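Poly-beta-1,6-N-acetyl-D-glucosamine N-deacetylase (Aggregatibacter actinomycetemcomitans, PDB 4U10) probably removes N-acetyl groups from poly-beta-1,6-N-acetyl-D-glucosamine, this chain being the metal-dependent polysaccharide deacetylase part of a longer protein. Local coordinates at residues A[8-16]-A[27-38]; A[145-156]-A[163-174]. All coordinates share one frame; numbering follows the deposited sequence.

Interaction 1 (A[8-16]-A[27-38]); sequences AYHSVVDDT and QTISANLLISHF. With ZN (zinc ion), chain D.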
loop_
_atom_site.group_PDB
_atom_site.type_symbol
_atom_site.label_atom_id
_atom_site.label_comp_id
_atom_site.label_asym_id
_atom_site.label_seq_id
_atom_site.Cartn_x
_atom_site.Cartn_y
_atom_site.Cartn_z
ATOM N N ALA A 8 1.425 7.414 -3.607
ATOM C CA ALA A 8 1.015 5.987 -3.696
ATOM C C ALA A 8 1.266 5.398 -5.081
ATOM O O ALA A 8 0.564 5.743 -6.050
ATOM C CB ALA A 8 -0.475 5.845 -3.328
ATOM N N TYR A 9 2.171 4.437 -5.170
ATOM C CA TYR A 9 2.541 3.771 -6.397
ATOM C C TYR A 9 2.068 2.321 -6.347
ATOM O O TYR A 9 1.762 1.839 -5.287
ATOM C CB TYR A 9 4.065 3.706 -6.575
ATOM C CG TYR A 9 4.722 5.055 -6.896
ATOM C CD1 TYR A 9 4.873 5.495 -8.208
ATOM C CD2 TYR A 9 5.241 5.847 -5.873
ATOM C CE1 TYR A 9 5.459 6.746 -8.464
ATOM C CE2 TYR A 9 5.871 7.075 -6.130
ATOM C CZ TYR A 9 5.969 7.526 -7.378
ATOM O OH TYR A 9 6.568 8.778 -7.589
ATOM N N HIS A 10 1.987 1.657 -7.498
ATOM C CA HIS A 10 1.672 0.222 -7.563
ATOM C C HIS A 10 2.812 -0.456 -8.304
ATOM O O HIS A 10 3.975 -0.457 -7.801
ATOM C CB HIS A 10 0.279 0.034 -8.187
ATOM C CG HIS A 10 -0.797 0.557 -7.303
ATOM N ND1 HIS A 10 -1.082 1.900 -7.207
ATOM C CD2 HIS A 10 -1.561 -0.057 -6.383
ATOM C CE1 HIS A 10 -2.008 2.097 -6.295
ATOM N NE2 HIS A 10 -2.328 0.920 -5.784
ATOM N N SER A 11 2.541 -1.009 -9.472
ATOM C CA SER A 11 3.623 -1.634 -10.207
ATOM C C SER A 11 4.386 -0.608 -11.034
ATOM O O SER A 11 3.809 0.407 -11.496
ATOM C CB SER A 11 3.131 -2.761 -11.075
ATOM O OG SER A 11 4.185 -3.570 -11.369
ATOM N N VAL A 12 5.667 -0.928 -11.235
ATOM C CA VAL A 12 6.652 -0.148 -11.999
ATOM C C VAL A 12 7.458 -1.146 -12.860
ATOM O O VAL A 12 8.001 -2.114 -12.370
ATOM C CB VAL A 12 7.595 0.710 -11.142
ATOM C CG1 VAL A 12 8.524 1.548 -12.036
ATOM C CG2 VAL A 12 6.829 1.678 -10.253
ATOM N N VAL A 13 7.456 -0.929 -14.172
ATOM C CA VAL A 13 8.051 -1.839 -15.119
ATOM C C VAL A 13 9.080 -1.044 -15.958
ATOM O O VAL A 13 8.953 0.195 -16.128
ATOM C CB VAL A 13 6.984 -2.507 -16.026
ATOM C CG1 VAL A 13 6.105 -3.404 -15.216
ATOM C CG2 VAL A 13 6.139 -1.500 -16.766
ATOM N N ASP A 14 10.083 -1.736 -16.501
ATOM C CA ASP A 14 11.051 -1.092 -17.384
ATOM C C ASP A 14 10.401 -0.633 -18.693
ATOM O O ASP A 14 10.716 0.431 -19.212
ATOM C CB ASP A 14 12.231 -2.009 -17.660
ATOM C CG ASP A 14 13.213 -2.035 -16.490
ATOM O OD1 ASP A 14 13.315 -1.029 -15.719
ATOM O OD2 ASP A 14 13.861 -3.071 -16.326
ATOM N N ASP A 15 9.486 -1.427 -19.203
ATOM C CA ASP A 15 8.653 -1.070 -20.412
ATOM C C ASP A 15 8.225 0.414 -20.467
ATOM O O ASP A 15 7.543 0.937 -19.544
ATOM C CB ASP A 15 7.445 -2.018 -20.371
ATOM C CG ASP A 15 6.537 -1.902 -21.570
ATOM O OD1 ASP A 15 6.970 -1.423 -22.618
ATOM O OD2 ASP A 15 5.339 -2.293 -21.455
ATOM N N THR A 16 8.636 1.109 -21.520
ATOM C CA THR A 16 8.202 2.498 -21.787
ATOM C C THR A 16 6.978 2.580 -22.713
ATOM O O THR A 16 6.481 3.652 -23.051
ATOM C CB THR A 16 9.387 3.271 -22.364
ATOM O OG1 THR A 16 9.978 2.541 -23.472
ATOM C CG2 THR A 16 10.454 3.460 -21.174
ATOM N N GLN A 27 -2.757 1.487 -12.715
ATOM C CA GLN A 27 -1.709 2.431 -12.272
ATOM C C GLN A 27 -0.279 1.950 -12.464
ATOM O O GLN A 27 0.647 2.432 -11.777
ATOM C CB GLN A 27 -1.963 2.829 -10.813
ATOM C CG GLN A 27 -3.028 3.923 -10.716
ATOM C CD GLN A 27 -4.437 3.438 -11.029
ATOM O OE1 GLN A 27 -4.977 2.598 -10.313
ATOM N NE2 GLN A 27 -5.058 4.016 -12.083
ATOM N N THR A 28 -0.066 0.974 -13.351
ATOM C CA THR A 28 1.287 0.569 -13.649
ATOM C C THR A 28 1.994 1.702 -14.419
ATOM O O THR A 28 1.443 2.248 -15.364
ATOM C CB THR A 28 1.351 -0.743 -14.448
ATOM O OG1 THR A 28 0.720 -1.807 -13.716
ATOM C CG2 THR A 28 2.777 -1.147 -14.800
ATOM N N ILE A 29 3.203 2.089 -13.985
ATOM C CA ILE A 29 3.972 3.126 -14.680
ATOM C C ILE A 29 5.362 2.591 -15.073
ATOM O O ILE A 29 5.697 1.471 -14.720
ATOM C CB ILE A 29 4.115 4.380 -13.841
ATOM C CG1 ILE A 29 4.999 4.129 -12.621
ATOM C CG2 ILE A 29 2.764 4.886 -13.421
ATOM C CD1 ILE A 29 5.361 5.425 -11.939
ATOM N N SER A 30 6.124 3.396 -15.826
ATOM C CA SER A 30 7.439 3.026 -16.303
ATOM C C SER A 30 8.431 3.451 -15.251
ATOM O O SER A 30 8.200 4.395 -14.471
ATOM C CB SER A 30 7.805 3.710 -17.659
ATOM O OG SER A 30 7.855 5.123 -17.476
ATOM N N ALA A 31 9.523 2.726 -15.226
ATOM C CA ALA A 31 10.629 3.040 -14.360
ATOM C C ALA A 31 11.148 4.447 -14.721
ATOM O O ALA A 31 11.534 5.196 -13.843
ATOM C CB ALA A 31 11.686 1.983 -14.515
ATOM N N ASN A 32 11.114 4.847 -15.998
ATOM C CA ASN A 32 11.564 6.215 -16.341
ATOM C C ASN A 32 10.727 7.274 -15.679
ATOM O O ASN A 32 11.261 8.304 -15.165
ATOM C CB ASN A 32 11.565 6.435 -17.862
ATOM C CG ASN A 32 12.222 7.754 -18.252
ATOM O OD1 ASN A 32 13.448 7.853 -18.289
ATOM N ND2 ASN A 32 11.403 8.791 -18.513
ATOM N N LEU A 33 9.406 7.045 -15.655
ATOM C CA LEU A 33 8.528 8.001 -15.008
ATOM C C LEU A 33 8.803 8.047 -13.502
ATOM O O LEU A 33 8.764 9.143 -12.914
ATOM C CB LEU A 33 7.047 7.768 -15.272
ATOM C CG LEU A 33 6.119 8.738 -14.567
ATOM C CD1 LEU A 33 6.243 10.156 -15.124
ATOM C CD2 LEU A 33 4.663 8.285 -14.709
ATOM N N LEU A 34 9.104 6.898 -12.911
ATOM C CA LEU A 34 9.386 6.796 -11.474
ATOM C C LEU A 34 10.678 7.615 -11.183
ATOM O O LEU A 34 10.729 8.467 -10.269
ATOM C CB LEU A 34 9.603 5.327 -11.054
ATOM C CG LEU A 34 10.024 5.106 -9.589
ATOM C CD1 LEU A 34 8.879 5.526 -8.659
ATOM C CD2 LEU A 34 10.508 3.702 -9.191
ATOM N N ILE A 35 11.699 7.365 -11.970
ATOM C CA ILE A 35 13.027 8.121 -11.836
ATOM C C ILE A 35 12.826 9.605 -11.967
ATOM O O ILE A 35 13.450 10.427 -11.248
ATOM C CB ILE A 35 14.052 7.543 -12.834
ATOM C CG1 ILE A 35 14.451 6.146 -12.348
ATOM C CG2 ILE A 35 15.286 8.457 -13.035
ATOM C CD1 ILE A 35 15.208 5.256 -13.351
ATOM N N SER A 36 11.866 9.980 -12.828
ATOM C CA SER A 36 11.601 11.381 -13.079
ATOM C C SER A 36 10.981 12.031 -11.869
ATOM O O SER A 36 11.299 13.204 -11.508
ATOM C CB SER A 36 10.749 11.592 -14.362
ATOM O OG SER A 36 9.381 11.507 -14.113
ATOM N N HIS A 37 10.078 11.293 -11.227
ATOM C CA HIS A 37 9.534 11.742 -9.994
ATOM C C HIS A 37 10.656 11.843 -8.912
ATOM O O HIS A 37 10.690 12.799 -8.185
ATOM C CB HIS A 37 8.439 10.805 -9.498
ATOM C CG HIS A 37 7.226 10.796 -10.348
ATOM N ND1 HIS A 37 6.225 9.875 -10.182
ATOM C CD2 HIS A 37 6.863 11.553 -11.403
ATOM C CE1 HIS A 37 5.264 10.099 -11.055
ATOM N NE2 HIS A 37 5.629 11.108 -11.815
ATOM N N PHE A 38 11.495 10.828 -8.806
ATOM C CA PHE A 38 12.571 10.760 -7.768
ATOM C C PHE A 38 13.560 11.877 -7.929
ATOM O O PHE A 38 14.010 12.470 -6.955
ATOM C CB PHE A 38 13.320 9.435 -7.860
ATOM C CG PHE A 38 12.588 8.290 -7.240
ATOM C CD1 PHE A 38 11.247 8.404 -6.888
ATOM C CD2 PHE A 38 13.219 7.086 -7.068
ATOM C CE1 PHE A 38 10.560 7.320 -6.329
ATOM C CE2 PHE A 38 12.539 6.018 -6.523
ATOM C CZ PHE A 38 11.219 6.141 -6.129
HETATM ZN ZN ZN D . -3.317 0.665 -3.888
HETATM O O HOH W 1 2.708 2.626 -9.986
HETATM O O HOH W 2 0.153 -1.513 -11.016
HETATM O O HOH W 3 11.396 2.913 -18.134
HETATM O O HOH W 4 -4.441 -0.989 -3.797
#
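Y9 and H37 both set their rings beside the backbone N and anti to the carbonyl carbon (chi1 -71° and -67°), which swings the phenol of strand 3-13 toward the imidazole of helix 31-42. Y9 OH and H37 ND1 meet at 2.8 Å in a hydrogen bond that either could donate, each lying at the edge of the other's ring. The rings join rim to rim rather than stacking. One face of the Y9 ring takes L34 CD1 in a CH-pi contact, 3.9 Å from the ring centroid, while I29 CD1 touches the ring at its edge, 3.7 Å from Y9 CE1. A tyrosine suits this place because its oily ring packs on leucine and isoleucine while its hydroxyl settles a buried imidazole, whose NE2 bonds T254 O.

Farther along, V12 and V13 pair in parallel with I29 and S30. V13 N gives a hydrogen bond to I29 O at 3.0 Å, and A31 N reaches V13 O at 2.7 Å, carrying the sheet bonding into the first helical turn. V12 puts CG1 anti to its own N (chi1 -177°), bringing it 3.5 Å from A31 CA, where an alanine is small enough to admit it. S30 is the N-cap, its OG accepting from L33 N.

Before the strand pairing begins, one water bridges H10 N, S11 O and Q27 O. Beside this water-mediated link, H10 NE2 binds a zinc ion with D74. The polar bonds and apolar contacts thus anchor the strand on both sides of a metal ligand, probably helping to fix where its imidazole projects.

Interaction 2 (A[145-156]-A[163-174]); sequences TDNLHHGVRANP and AVVAPEYKNNRY. With ZN (zinc ion), chain C.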
loop_
_atom_site.group_PDB
_atom_site.type_symbol
_atom_site.label_atom_id
_atom_site.label_comp_id
_atom_site.label_asym_id
_atom_site.label_seq_id
_atom_site.Cartn_x
_atom_site.Cartn_y
_atom_site.Cartn_z
ATOM N N THR A 145 -4.188 -5.973 3.916
ATOM C CA THR A 145 -5.135 -7.046 4.273
ATOM C C THR A 145 -4.490 -8.378 3.984
ATOM O O THR A 145 -3.450 -8.406 3.384
ATOM C CB THR A 145 -6.546 -6.952 3.596
ATOM O OG1 THR A 145 -6.419 -7.353 2.238
ATOM C CG2 THR A 145 -7.044 -5.499 3.630
ATOM N N ASP A 146 -5.043 -9.445 4.589
ATOM C CA ASP A 146 -4.631 -10.771 4.291
ATOM C C ASP A 146 -5.238 -11.241 2.949
ATOM O O ASP A 146 -4.542 -11.557 1.990
ATOM C CB ASP A 146 -4.964 -11.759 5.444
ATOM C CG ASP A 146 -4.071 -13.009 5.382
ATOM O OD1 ASP A 146 -2.844 -12.866 5.090
ATOM O OD2 ASP A 146 -4.585 -14.097 5.689
ATOM N N ASN A 147 -6.534 -11.302 2.914
ATOM C CA ASN A 147 -7.271 -11.727 1.732
ATOM C C ASN A 147 -8.565 -10.905 1.510
ATOM O O ASN A 147 -9.621 -11.443 1.223
ATOM C CB ASN A 147 -7.571 -13.211 1.835
ATOM C CG ASN A 147 -8.202 -13.756 0.581
ATOM O OD1 ASN A 147 -7.986 -13.238 -0.459
ATOM N ND2 ASN A 147 -9.025 -14.736 0.706
ATOM N N LEU A 148 -8.468 -9.577 1.647
ATOM C CA LEU A 148 -9.590 -8.664 1.367
ATOM C C LEU A 148 -9.279 -7.620 0.267
ATOM O O LEU A 148 -9.864 -6.507 0.225
ATOM C CB LEU A 148 -10.074 -8.031 2.684
ATOM C CG LEU A 148 -10.686 -8.951 3.751
ATOM C CD1 LEU A 148 -10.871 -8.210 5.061
ATOM C CD2 LEU A 148 -11.981 -9.655 3.314
ATOM N N HIS A 149 -8.409 -8.014 -0.668
ATOM C CA HIS A 149 -8.067 -7.187 -1.799
ATOM C C HIS A 149 -8.838 -7.734 -2.973
ATOM O O HIS A 149 -8.248 -8.147 -3.978
ATOM C CB HIS A 149 -6.605 -7.304 -2.088
ATOM C CG HIS A 149 -6.058 -6.170 -2.876
ATOM N ND1 HIS A 149 -6.354 -5.952 -4.196
ATOM C CD2 HIS A 149 -5.239 -5.158 -2.509
ATOM C CE1 HIS A 149 -5.761 -4.858 -4.611
ATOM N NE2 HIS A 149 -5.029 -4.387 -3.619
ATOM N N HIS A 150 -10.145 -7.873 -2.776
ATOM C CA HIS A 150 -11.073 -8.423 -3.814
ATOM C C HIS A 150 -12.446 -7.840 -3.533
ATOM O O HIS A 150 -12.633 -7.170 -2.499
ATOM C CB HIS A 150 -11.122 -9.955 -3.817
ATOM C CG HIS A 150 -11.604 -10.559 -2.519
ATOM N ND1 HIS A 150 -12.934 -10.683 -2.193
ATOM C CD2 HIS A 150 -10.923 -11.013 -1.443
ATOM C CE1 HIS A 150 -13.053 -11.242 -1.005
ATOM N NE2 HIS A 150 -11.845 -11.471 -0.538
ATOM N N GLY A 151 -13.388 -8.047 -4.447
ATOM C CA GLY A 151 -14.784 -7.754 -4.204
ATOM C C GLY A 151 -15.587 -8.830 -3.498
ATOM O O GLY A 151 -15.218 -10.009 -3.467
ATOM N N VAL A 152 -16.690 -8.393 -2.909
ATOM C CA VAL A 152 -17.776 -9.283 -2.482
ATOM C C VAL A 152 -19.077 -8.842 -3.146
ATOM O O VAL A 152 -19.300 -7.638 -3.440
ATOM C CB VAL A 152 -17.988 -9.220 -0.981
ATOM C CG1 VAL A 152 -16.753 -9.712 -0.245
ATOM C CG2 VAL A 152 -18.359 -7.803 -0.567
ATOM N N ARG A 153 -19.971 -9.795 -3.367
ATOM C CA ARG A 153 -21.316 -9.422 -3.828
ATOM C C ARG A 153 -21.953 -8.599 -2.728
ATOM O O ARG A 153 -21.979 -8.989 -1.562
ATOM C CB ARG A 153 -22.089 -10.679 -4.140
ATOM C CG ARG A 153 -23.386 -10.417 -4.882
ATOM C CD ARG A 153 -24.059 -11.729 -5.238
ATOM N NE ARG A 153 -25.504 -11.585 -5.416
ATOM C CZ ARG A 153 -26.367 -12.604 -5.323
ATOM N NH1 ARG A 153 -25.953 -13.842 -5.056
ATOM N NH2 ARG A 153 -27.668 -12.393 -5.491
ATOM N N ALA A 154 -22.423 -7.417 -3.065
ATOM C CA ALA A 154 -22.915 -6.482 -2.037
ATOM C C ALA A 154 -24.456 -6.290 -2.028
ATOM O O ALA A 154 -24.992 -5.502 -1.220
ATOM C CB ALA A 154 -22.265 -5.144 -2.272
ATOM N N ASN A 155 -25.133 -6.923 -2.992
ATOM C CA ASN A 155 -26.585 -6.913 -3.055
ATOM C C ASN A 155 -27.229 -8.075 -3.857
ATOM O O ASN A 155 -26.542 -8.862 -4.523
ATOM C CB ASN A 155 -27.108 -5.506 -3.439
ATOM C CG ASN A 155 -27.036 -5.192 -4.923
ATOM O OD1 ASN A 155 -27.103 -6.067 -5.791
ATOM N ND2 ASN A 155 -26.994 -3.898 -5.234
ATOM N N PRO A 156 -28.571 -8.218 -3.769
ATOM C CA PRO A 156 -29.155 -9.346 -4.545
ATOM C C PRO A 156 -29.067 -9.222 -6.073
ATOM O O PRO A 156 -29.129 -10.242 -6.768
ATOM C CB PRO A 156 -30.613 -9.417 -4.074
ATOM C CG PRO A 156 -30.746 -8.467 -2.901
ATOM C CD PRO A 156 -29.557 -7.534 -2.911
ATOM N N ALA A 163 -14.355 -5.756 -0.582
ATOM C CA ALA A 163 -14.679 -6.532 0.577
ATOM C C ALA A 163 -14.510 -5.827 1.921
ATOM O O ALA A 163 -15.209 -6.143 2.868
ATOM C CB ALA A 163 -13.857 -7.857 0.569
ATOM N N VAL A 164 -13.557 -4.915 2.030
ATOM C CA VAL A 164 -13.323 -4.209 3.258
ATOM C C VAL A 164 -14.540 -3.356 3.647
ATOM O O VAL A 164 -14.824 -3.236 4.829
ATOM C CB VAL A 164 -12.051 -3.324 3.151
ATOM C CG1 VAL A 164 -11.944 -2.332 4.308
ATOM C CG2 VAL A 164 -10.821 -4.180 3.180
ATOM N N VAL A 165 -15.269 -2.815 2.670
ATOM C CA VAL A 165 -16.187 -1.709 2.966
ATOM C C VAL A 165 -17.662 -2.032 2.807
ATOM O O VAL A 165 -18.481 -1.102 2.909
ATOM C CB VAL A 165 -15.881 -0.417 2.170
ATOM C CG1 VAL A 165 -14.514 0.126 2.554
ATOM C CG2 VAL A 165 -15.991 -0.604 0.660
ATOM N N ALA A 166 -18.005 -3.315 2.611
ATOM C CA ALA A 166 -19.392 -3.730 2.330
ATOM C C ALA A 166 -19.707 -5.057 2.998
ATOM O O ALA A 166 -18.967 -5.997 2.765
ATOM C CB ALA A 166 -19.555 -3.893 0.818
ATOM N N PRO A 167 -20.778 -5.132 3.850
ATOM C CA PRO A 167 -21.259 -6.436 4.202
ATOM C C PRO A 167 -21.599 -7.228 2.932
ATOM O O PRO A 167 -22.165 -6.696 1.988
ATOM C CB PRO A 167 -22.517 -6.151 5.025
ATOM C CG PRO A 167 -22.416 -4.709 5.457
ATOM C CD PRO A 167 -21.761 -4.092 4.239
ATOM N N GLU A 168 -21.202 -8.484 2.935
ATOM C CA GLU A 168 -21.455 -9.424 1.918
ATOM C C GLU A 168 -22.896 -9.962 1.889
ATOM O O GLU A 168 -23.488 -10.242 2.910
ATOM C CB GLU A 168 -20.508 -10.581 2.126
ATOM C CG GLU A 168 -20.401 -11.445 0.902
ATOM C CD GLU A 168 -19.374 -12.566 1.039
ATOM O OE1 GLU A 168 -18.831 -12.876 2.147
ATOM O OE2 GLU A 168 -19.066 -13.083 -0.012
ATOM N N TYR A 169 -23.383 -10.114 0.674
ATOM C CA TYR A 169 -24.624 -10.735 0.377
ATOM C C TYR A 169 -24.315 -12.089 -0.243
ATOM O O TYR A 169 -23.788 -12.148 -1.322
ATOM C CB TYR A 169 -25.398 -9.887 -0.625
ATOM C CG TYR A 169 -26.784 -10.412 -0.812
ATOM C CD1 TYR A 169 -27.828 -10.009 0.043
ATOM C CD2 TYR A 169 -27.061 -11.329 -1.799
ATOM C CE1 TYR A 169 -29.121 -10.522 -0.092
ATOM C CE2 TYR A 169 -28.344 -11.875 -1.943
ATOM C CZ TYR A 169 -29.365 -11.454 -1.089
ATOM O OH TYR A 169 -30.638 -11.941 -1.267
ATOM N N LYS A 170 -24.583 -13.144 0.495
ATOM C CA LYS A 170 -24.391 -14.541 0.053
ATOM C C LYS A 170 -25.417 -15.369 0.803
ATOM O O LYS A 170 -25.933 -14.954 1.871
ATOM C CB LYS A 170 -22.976 -15.030 0.350
ATOM C CG LYS A 170 -22.629 -14.952 1.802
ATOM C CD LYS A 170 -21.268 -15.534 2.113
ATOM C CE LYS A 170 -21.063 -15.408 3.601
ATOM N NZ LYS A 170 -21.216 -14.044 4.157
ATOM N N ASN A 171 -25.710 -16.540 0.252
ATOM C CA ASN A 171 -26.760 -17.416 0.779
ATOM C C ASN A 171 -28.079 -16.657 0.889
ATOM O O ASN A 171 -28.809 -16.816 1.841
ATOM C CB ASN A 171 -26.361 -17.965 2.135
ATOM C CG ASN A 171 -25.021 -18.686 2.134
ATOM O OD1 ASN A 171 -24.624 -19.386 1.177
ATOM N ND2 ASN A 171 -24.328 -18.542 3.228
ATOM N N ASN A 172 -28.331 -15.773 -0.067
ATOM C CA ASN A 172 -29.538 -14.965 -0.132
ATOM C C ASN A 172 -29.764 -14.070 1.103
ATOM O O ASN A 172 -30.886 -13.823 1.513
ATOM C CB ASN A 172 -30.748 -15.862 -0.451
ATOM C CG ASN A 172 -30.711 -16.398 -1.884
ATOM O OD1 ASN A 172 -30.715 -17.608 -2.106
ATOM N ND2 ASN A 172 -30.660 -15.489 -2.862
ATOM N N ARG A 173 -28.675 -13.567 1.692
ATOM C CA ARG A 173 -28.814 -12.617 2.784
ATOM C C ARG A 173 -27.600 -11.772 2.975
ATOM O O ARG A 173 -26.499 -12.158 2.517
ATOM C CB ARG A 173 -29.058 -13.330 4.111
ATOM C CG ARG A 173 -27.815 -13.848 4.786
ATOM C CD ARG A 173 -28.086 -14.120 6.230
ATOM N NE ARG A 173 -29.000 -15.243 6.373
ATOM C CZ ARG A 173 -29.404 -15.736 7.550
ATOM N NH1 ARG A 173 -28.980 -15.211 8.692
ATOM N NH2 ARG A 173 -30.239 -16.779 7.569
ATOM N N TYR A 174 -27.819 -10.661 3.698
ATOM C CA TYR A 174 -26.716 -9.782 4.123
ATOM C C TYR A 174 -26.082 -10.269 5.421
ATOM O O TYR A 174 -26.732 -10.728 6.363
ATOM C CB TYR A 174 -27.174 -8.306 4.290
ATOM C CG TYR A 174 -27.656 -7.643 3.047
ATOM C CD1 TYR A 174 -26.790 -6.965 2.235
ATOM C CD2 TYR A 174 -29.012 -7.681 2.670
ATOM C CE1 TYR A 174 -27.226 -6.354 1.084
ATOM C CE2 TYR A 174 -29.445 -7.092 1.499
ATOM C CZ TYR A 174 -28.566 -6.403 0.716
ATOM O OH TYR A 174 -28.941 -5.748 -0.452
HETATM ZN ZN ZN C . -3.788 -2.744 -3.665
HETATM O O HOH W 5 -11.394 -4.141 -0.151
HETATM O O HOH W 6 -19.526 -12.342 -2.452
HETATM O O HOH W 7 -23.849 -4.771 1.126
HETATM O O HOH W 4 -4.441 -0.989 -3.797
#
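The methyl group of A163 is the bump that fills the first hollow, a shallow one between L148, H150 and V152. A163 CB lies over the face of the H150 imidazole in a CH-pi contact and comes within 3.5 Å of V152 CG1 and 3.8 Å of L148 CD2. Alanine fits because the same residue must bring its backbone close: A163 N donates to H150 O at 2.9 Å, almost straight (171°). Beside it, V164 CG2 nestles against L148 CB and T145 CG2, and a water joins L148 O to V164 N.

V152 is the answering bump, its CG2 turned to A166 O and its CB 3.8 Å from E168 CG. The extended E168 chain runs past this valine, and its OE2 accepts from a water that in turn accepts from R153 N.

At the far end a wider platform forms. R153 and Y169 lie side by side, Y169 CD2 sitting over the centre of the guanidinium with the two planes 62° apart. P156 crosses the ring's face, its CG 4.1 Å from the Y169 centroid; proline's compact, rigid, apolar ring can lay its CH groups on the aromatic face. P156 CD also meets Y174 OH.

At the other end H149 points away from 163-174, its NE2 binding a zinc ion with D75 and H144. R153 keeps its place through bonds on its own side, NE to N155 O and NH2 to P156 O, while R153 O receives Y169 N at 2.9 Å. Two carbonyl oxygens thus probably stabilise the guanidinium charge, while Y169 packs against one face of the group.

Overall arrangement
The two contacts follow each other along the chain, with interaction 1 complete before interaction 2 begins, and their centres lie 32 Å apart. Interaction 1 pairs strands 3-13 and 29-30 of the main mixed sheet and continues into helix 31-42; interaction 2 lies in loops and short hairpins alongside helix 177-199. They do not touch, yet their nearest atoms are about 6 Å apart, where one water binds both zinc ions, that of H10 and that of H149. D74 and D75, at the end of strand 68-75, each serve one of these metals. Distant parts of the deacetylase domain therefore converge on a two-zinc centre, an arrangement consistent with zinc acting as an inhibitor.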